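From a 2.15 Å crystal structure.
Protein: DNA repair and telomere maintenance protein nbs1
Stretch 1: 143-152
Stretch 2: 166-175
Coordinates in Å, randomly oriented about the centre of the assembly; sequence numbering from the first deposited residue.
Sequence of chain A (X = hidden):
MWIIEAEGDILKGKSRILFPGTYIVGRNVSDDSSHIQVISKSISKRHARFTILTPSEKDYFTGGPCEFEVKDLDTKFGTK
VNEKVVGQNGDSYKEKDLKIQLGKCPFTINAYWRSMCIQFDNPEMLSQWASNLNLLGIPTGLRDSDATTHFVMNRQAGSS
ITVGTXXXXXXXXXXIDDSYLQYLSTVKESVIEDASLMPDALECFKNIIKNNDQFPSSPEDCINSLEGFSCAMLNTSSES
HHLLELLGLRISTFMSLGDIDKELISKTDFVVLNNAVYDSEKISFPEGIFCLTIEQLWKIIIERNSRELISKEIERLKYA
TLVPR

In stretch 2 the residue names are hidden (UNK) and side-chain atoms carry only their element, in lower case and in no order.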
ATOM      1  N   ARG A 143      -6.762  -3.682  10.359  1.00 39.06           N
ATOM      2  CA  ARG A 143      -5.810  -4.596  11.007  1.00 39.40           C
ATOM      3  C   ARG A 143      -4.481  -4.591  10.280  1.00 39.07           C
ATOM      4  O   ARG A 143      -4.381  -4.137   9.136  1.00 39.35           O
ATOM      5  CB  ARG A 143      -6.363  -6.026  11.045  1.00 39.02           C
ATOM      6  CG  ARG A 143      -7.700  -6.153  11.736  1.00 41.86           C
ATOM      7  CD  ARG A 143      -7.565  -5.903  13.199  1.00 47.97           C
ATOM      8  NE  ARG A 143      -8.680  -5.120  13.737  1.00 53.21           N
ATOM      9  CZ  ARG A 143      -8.540  -4.005  14.450  1.00 54.22           C
ATOM     10  NH1 ARG A 143      -7.328  -3.529  14.725  1.00 55.60           N
ATOM     11  NH2 ARG A 143      -9.613  -3.370  14.898  1.00 54.07           N
ATOM     12  N   ASP A 144      -3.462  -5.109  10.941  1.00 38.64           N
ATOM     13  CA  ASP A 144      -2.145  -5.140  10.342  1.00 38.84           C
ATOM     14  C   ASP A 144      -2.098  -6.056   9.123  1.00 37.83           C
ATOM     15  O   ASP A 144      -2.712  -7.104   9.120  1.00 37.61           O
ATOM     16  CB  ASP A 144      -1.113  -5.638  11.357  1.00 39.18           C
ATOM     17  CG  ASP A 144       0.277  -5.508  10.833  1.00 39.97           C
ATOM     18  OD1 ASP A 144       0.724  -4.352  10.641  1.00 44.70           O
ATOM     19  OD2 ASP A 144       0.891  -6.541  10.545  1.00 40.87           O
ATOM     20  N   SER A 145      -1.347  -5.658   8.105  1.00 37.48           N
ATOM     21  CA  SER A 145      -1.171  -6.476   6.903  1.00 36.96           C
ATOM     22  C   SER A 145       0.260  -6.316   6.391  1.00 36.78           C
ATOM     23  O   SER A 145       0.832  -5.237   6.471  1.00 36.41           O
ATOM     24  CB  SER A 145      -2.174  -6.044   5.820  1.00 36.03           C
ATOM     25  OG  SER A 145      -1.721  -6.342   4.493  1.00 36.71           O
ATOM     26  N   ASP A 146       0.816  -7.375   5.830  1.00 36.65           N
ATOM     27  CA  ASP A 146       2.144  -7.290   5.216  1.00 37.63           C
ATOM     28  C   ASP A 146       2.142  -6.687   3.803  1.00 37.78           C
ATOM     29  O   ASP A 146       3.212  -6.402   3.248  1.00 37.68           O
ATOM     30  CB  ASP A 146       2.827  -8.658   5.241  1.00 37.59           C
ATOM     31  CG  ASP A 146       3.108  -9.124   6.661  1.00 39.72           C
ATOM     32  OD1 ASP A 146       3.571  -8.291   7.478  1.00 40.95           O
ATOM     33  OD2 ASP A 146       2.850 -10.307   6.972  1.00 42.01           O
ATOM     34  N   ALA A 147       0.946  -6.458   3.252  1.00 37.20           N
ATOM     35  CA  ALA A 147       0.791  -5.855   1.938  1.00 37.39           C
ATOM     36  C   ALA A 147       0.498  -4.342   1.967  1.00 37.78           C
ATOM     37  O   ALA A 147       0.446  -3.692   0.913  1.00 38.46           O
ATOM     38  CB  ALA A 147      -0.300  -6.594   1.144  1.00 36.79           C
ATOM     39  N   THR A 148       0.274  -3.797   3.158  1.00 38.28           N
ATOM     40  CA  THR A 148       0.071  -2.349   3.358  1.00 38.58           C
ATOM     41  C   THR A 148       1.243  -1.578   2.791  1.00 38.34           C
ATOM     42  O   THR A 148       2.403  -1.900   3.091  1.00 37.75           O
ATOM     43  CB  THR A 148      -0.012  -2.007   4.854  1.00 38.52           C
ATOM     44  OG1 THR A 148      -1.171  -2.614   5.409  1.00 40.69           O
ATOM     45  CG2 THR A 148      -0.113  -0.499   5.074  1.00 40.44           C
ATOM     46  N   THR A 149       0.937  -0.592   1.940  1.00 37.70           N
ATOM     47  CA  THR A 149       1.940   0.350   1.456  1.00 37.69           C
ATOM     48  C   THR A 149       1.807   1.731   2.120  1.00 37.22           C
ATOM     49  O   THR A 149       2.786   2.456   2.230  1.00 36.48           O
ATOM     50  CB  THR A 149       1.865   0.529  -0.087  1.00 38.02           C
ATOM     51  OG1 THR A 149       0.539   0.925  -0.445  1.00 37.64           O
ATOM     52  CG2 THR A 149       2.197  -0.779  -0.811  1.00 38.47           C
ATOM     53  N   HIS A 150       0.588   2.101   2.540  1.00 37.08           N
ATOM     54  CA  HIS A 150       0.354   3.440   3.110  1.00 36.21           C
ATOM     55  C   HIS A 150      -0.508   3.320   4.328  1.00 36.71           C
ATOM     56  O   HIS A 150      -1.361   2.425   4.402  1.00 36.85           O
ATOM     57  CB  HIS A 150      -0.343   4.353   2.106  1.00 36.31           C
ATOM     58  CG  HIS A 150       0.475   4.647   0.889  1.00 36.02           C
ATOM     59  ND1 HIS A 150       0.654   3.730  -0.127  1.00 35.62           N
ATOM     60  CD2 HIS A 150       1.154   5.759   0.519  1.00 35.49           C
ATOM     61  CE1 HIS A 150       1.420   4.258  -1.068  1.00 36.85           C
ATOM     62  NE2 HIS A 150       1.721   5.497  -0.710  1.00 38.62           N
ATOM     63  N   PHE A 151      -0.297   4.233   5.275  1.00 36.78           N
ATOM     64  CA  PHE A 151      -0.999   4.207   6.541  1.00 37.40           C
ATOM     65  C   PHE A 151      -1.569   5.577   6.807  1.00 37.58           C
ATOM     66  O   PHE A 151      -0.822   6.545   6.821  1.00 36.94           O
ATOM     67  CB  PHE A 151      -0.040   3.825   7.680  1.00 37.17           C
ATOM     68  CG  PHE A 151      -0.698   3.792   9.040  1.00 38.20           C
ATOM     69  CD1 PHE A 151      -1.290   2.636   9.503  1.00 36.48           C
ATOM     70  CD2 PHE A 151      -0.731   4.940   9.851  1.00 38.07           C
ATOM     71  CE1 PHE A 151      -1.904   2.602  10.754  1.00 38.90           C
ATOM     72  CE2 PHE A 151      -1.341   4.915  11.101  1.00 38.75           C
ATOM     73  CZ  PHE A 151      -1.923   3.745  11.557  1.00 37.94           C
ATOM     74  N   VAL A 152      -2.885   5.648   7.023  1.00 37.87           N
ATOM     75  CA  VAL A 152      -3.548   6.915   7.315  1.00 38.61           C
ATOM     76  C   VAL A 152      -3.646   7.142   8.804  1.00 39.29           C
ATOM     77  O   VAL A 152      -4.444   6.484   9.465  1.00 39.63           O
ATOM     78  CB  VAL A 152      -4.998   6.957   6.781  1.00 39.16           C
ATOM     79  CG1 VAL A 152      -5.575   8.377   6.936  1.00 36.45           C
ATOM     80  CG2 VAL A 152      -5.048   6.482   5.328  1.00 37.95           C
ATOM     81  N   UNK A 166       3.206   4.477  15.044  1.00 35.61           N
ATOM     82  CA  UNK A 166       4.590   4.196  15.405  1.00 35.82           C
ATOM     83  C   UNK A 166       5.110   2.982  14.639  1.00 36.16           C
ATOM     84  O   UNK A 166       6.235   2.991  14.118  1.00 36.17           O
ATOM     85  c   UNK A 166       4.692   3.903  16.895  1.00 36.13           C
ATOM     86  c   UNK A 166       4.247   5.018  17.826  1.00 36.14           C
ATOM     87  c   UNK A 166       3.333   5.828  20.342  1.00 33.19           C
ATOM     88  s   UNK A 166       4.052   4.386  19.514  1.00 35.90           S
ATOM     89  N   UNK A 167       4.272   1.943  14.595  1.00 35.95           N
ATOM     90  CA  UNK A 167       4.571   0.711  13.904  1.00 36.44           C
ATOM     91  C   UNK A 167       4.740   0.911  12.406  1.00 37.05           C
ATOM     92  O   UNK A 167       5.719   0.430  11.836  1.00 37.07           O
ATOM     93  c   UNK A 167       5.492  -3.530  13.520  1.00 35.78           C
ATOM     94  c   UNK A 167       2.982  -2.478  12.942  1.00 37.09           C
ATOM     95  o   UNK A 167       4.886  -5.515  12.299  1.00 37.63           O
ATOM     96  c   UNK A 167       3.880  -1.718  13.690  1.00 37.06           C
ATOM     97  c   UNK A 167       3.502  -0.342  14.191  1.00 35.98           C
ATOM     98  c   UNK A 167       3.324  -3.746  12.494  1.00 37.09           C
ATOM     99  c   UNK A 167       5.139  -2.269  13.971  1.00 35.63           C
ATOM    100  c   UNK A 167       4.568  -4.266  12.781  1.00 36.50           C
ATOM    101  N   UNK A 168       3.809   1.647  11.782  1.00 37.56           N
ATOM    102  CA  UNK A 168       3.908   1.970  10.367  1.00 37.74           C
ATOM    103  C   UNK A 168       5.198   2.717  10.049  1.00 38.17           C
ATOM    104  O   UNK A 168       5.888   2.395   9.080  1.00 38.04           O
ATOM    105  c   UNK A 168       2.722   2.776   9.921  1.00 37.73           C
ATOM    106  N   UNK A 169       5.521   3.717  10.865  1.00 38.11           N
ATOM    107  CA  UNK A 169       6.766   4.464  10.710  1.00 38.18           C
ATOM    108  C   UNK A 169       7.997   3.551  10.699  1.00 38.94           C
ATOM    109  O   UNK A 169       8.886   3.679   9.848  1.00 38.75           O
ATOM    110  c   UNK A 169      10.103   8.232  11.386  1.00 35.66           C
ATOM    111  c   UNK A 169       8.019   6.427  11.689  1.00 36.45           C
ATOM    112  c   UNK A 169      10.206   7.204  12.305  1.00 36.17           C
ATOM    113  c   UNK A 169       9.176   6.305  12.453  1.00 36.31           C
ATOM    114  c   UNK A 169       8.959   8.365  10.619  1.00 34.77           C
ATOM    115  c   UNK A 169       6.896   5.469  11.857  1.00 37.50           C
ATOM    116  c   UNK A 169       7.926   7.464  10.771  1.00 35.45           C
ATOM    117  N   UNK A 170       8.036   2.633  11.662  1.00 39.86           N
ATOM    118  CA  UNK A 170       9.178   1.750  11.841  1.00 40.05           C
ATOM    119  C   UNK A 170       9.348   0.710  10.739  1.00 40.88           C
ATOM    120  O   UNK A 170      10.479   0.428  10.343  1.00 40.97           O
ATOM    121  c   UNK A 170       9.551   1.993  14.355  1.00 39.62           C
ATOM    122  c   UNK A 170      11.051   2.186  14.329  1.00 38.67           C
ATOM    123  c   UNK A 170       9.125   1.076  13.209  1.00 40.02           C
ATOM    124  c   UNK A 170       9.119   1.398  15.668  1.00 38.60           C
ATOM    125  N   UNK A 171       8.247   0.146  10.242  1.00 41.55           N
ATOM    126  CA  UNK A 171       8.357  -0.816   9.137  1.00 42.76           C
ATOM    127  C   UNK A 171       8.437  -0.145   7.749  1.00 42.34           C
ATOM    128  O   UNK A 171       8.268  -0.791   6.713  1.00 42.48           O
ATOM    129  n   UNK A 171       2.601  -3.292   8.533  1.00 50.01           N
ATOM    130  c   UNK A 171       3.463  -2.261   9.232  1.00 49.28           C
ATOM    131  c   UNK A 171       5.889  -1.573   9.604  1.00 44.43           C
ATOM    132  c   UNK A 171       4.919  -2.743   9.393  1.00 47.21           C
ATOM    133  c   UNK A 171       7.306  -1.959   9.217  1.00 42.83           C
ATOM    134  N   UNK A 172       8.709   1.161   7.759  1.00 41.68           N
ATOM    135  CA  UNK A 172       8.972   1.965   6.556  1.00 41.37           C
ATOM    136  C   UNK A 172       7.780   2.147   5.622  1.00 40.85           C
ATOM    137  O   UNK A 172       7.933   2.358   4.415  1.00 40.88           O
ATOM    138  n   UNK A 172      15.094   0.440   6.390  1.00 53.71           N
ATOM    139  c   UNK A 172      10.235   1.489   5.825  1.00 42.11           C
ATOM    140  c   UNK A 172      13.920   1.183   6.948  1.00 50.72           C
ATOM    141  c   UNK A 172      12.632   0.789   6.250  1.00 48.05           C
ATOM    142  c   UNK A 172      11.509   1.730   6.644  1.00 44.22           C
ATOM    143  N   UNK A 173       6.587   2.067   6.202  1.00 40.02           N
ATOM    144  CA  UNK A 173       5.360   2.356   5.489  1.00 39.34           C
ATOM    145  C   UNK A 173       5.290   3.872   5.286  1.00 38.77           C
ATOM    146  O   UNK A 173       5.839   4.628   6.083  1.00 38.77           O
ATOM    147  c   UNK A 173       2.867   2.009   5.543  1.00 38.86           C
ATOM    148  c   UNK A 173       4.170   1.859   6.299  1.00 39.21           C
ATOM    149  o   UNK A 173       4.373   0.476   6.591  1.00 39.06           O
ATOM    150  N   UNK A 174       4.659   4.299   4.196  1.00 38.28           N
ATOM    151  CA  UNK A 174       4.433   5.712   3.915  1.00 37.37           C
ATOM    152  C   UNK A 174       3.231   6.198   4.739  1.00 36.92           C
ATOM    153  O   UNK A 174       2.140   5.659   4.650  1.00 35.77           O
ATOM    154  c   UNK A 174       5.364   5.408   1.578  1.00 35.72           C
ATOM    155  c   UNK A 174       4.188   5.938   2.393  1.00 37.44           C
ATOM    156  c   UNK A 174       3.956   7.421   2.085  1.00 37.81           C
ATOM    157  N   UNK A 175       3.440   7.223   5.564  1.00 37.12           N
ATOM    158  CA  UNK A 175       2.368   7.702   6.417  1.00 36.20           C
ATOM    159  C   UNK A 175       1.669   8.871   5.747  1.00 37.00           C
ATOM    160  O   UNK A 175       2.288   9.831   5.324  1.00 36.81           O
ATOM    161  c   UNK A 175       3.403   6.784   8.535  1.00 35.31           C
ATOM    162  c   UNK A 175       4.141   7.086   9.807  1.00 36.60           C
ATOM    163  c   UNK A 175       2.888   8.057   7.835  1.00 36.79           C
ATOM    164  c   UNK A 175       1.791   8.764   8.663  1.00 34.53           C
TER
HETATM  165  O   HOH W   1       3.549  -6.274   9.678  1.00 49.84           O
HETATM  166  O   HOH W   2      -0.245  -3.143   8.111  1.00 40.18           O

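Position 166 lies in a helix that begins earlier in the chain. Its side chain is unbranched: two carbons, a sulfur, one more carbon. It points away from stretch 1 and makes no contact there. This is Met 166.

Position 167 carries one carbon, then a ring of six carbons bearing an oxygen. The CA-to-CB bond runs sideways, but the end of the side chain comes nearer to stretch 1. Asp 144 OD1 lies 3.2 Å from a ring carbon of 167, at the ring edge and near its plane. This is Tyr 167. The hydroxyl donates to water 1, with Tyr 167 OH 3.0 Å from the water oxygen.

Position 168 has a single side-chain carbon, CB, pointing toward stretch 1. It sits 3.7 Å from Phe 151 CG, an apolar contact. It is Ala 168.

Position 169 has one carbon and a ring of six carbons with no oxygen. The ring leads away from stretch 1. It is Phe 169.

Position 170 has four carbons, forked at the second. It is out of reach of stretch 1. The fork identifies Leu 170, the last residue of the helix.

Position 171 is the first to leave helical phi/psi. Four carbons in a row end in a nitrogen, and the chain starts toward stretch 1. That nitrogen lies 3.0 Å from Asp 144 OD1, a hydrogen bond within a salt bridge. This is Lys 171.

Position 172 also has four carbons in a row and a terminal nitrogen, but is exposed and out of reach. It is Lys 172. Its positive phi of 67° helps turn the chain between helix and strand.

Position 173 has a carbon carrying one oxygen and one carbon. The methyl carbon lies 3.3 Å from Thr 149 O and 3.9 Å from Thr 148 CG2. That is Thr 173.

Position 174 has a carbon carrying two others. Its CB lies 3.6 Å from His 150 CD2. The two side chains share one face of the sheet. It is Val 174.

Position 175 has four carbons, forked at the first, with one arm two carbons long. Its CA lies 3.4 Å from Phe 151 O, a CA-H...O contact. It is Ile 175, on the same sheet face as Phe 151.

The contact has two parts. The strands pair in parallel: Val 174 N donates to Thr 149 O at 3.3 Å, and Phe 151 N donates to Val 174 O at 2.9 Å. Val 174 thus bonds on both sides of His 150. Near the helix end, the salt bridge is backed by water. Water 1 donates to Asp 144 OD2 at 2.8 Å and to Asp 146 OD1 at 3.0 Å. Water 2 accepts from Ser 145 N at 2.7 Å and from Lys 171 NZ at 2.9 Å. Between these parts, Ala 168 and Thr 173 pack against Phe 151.

Stretch 2, residues 166-175: MYAFLKKTVI
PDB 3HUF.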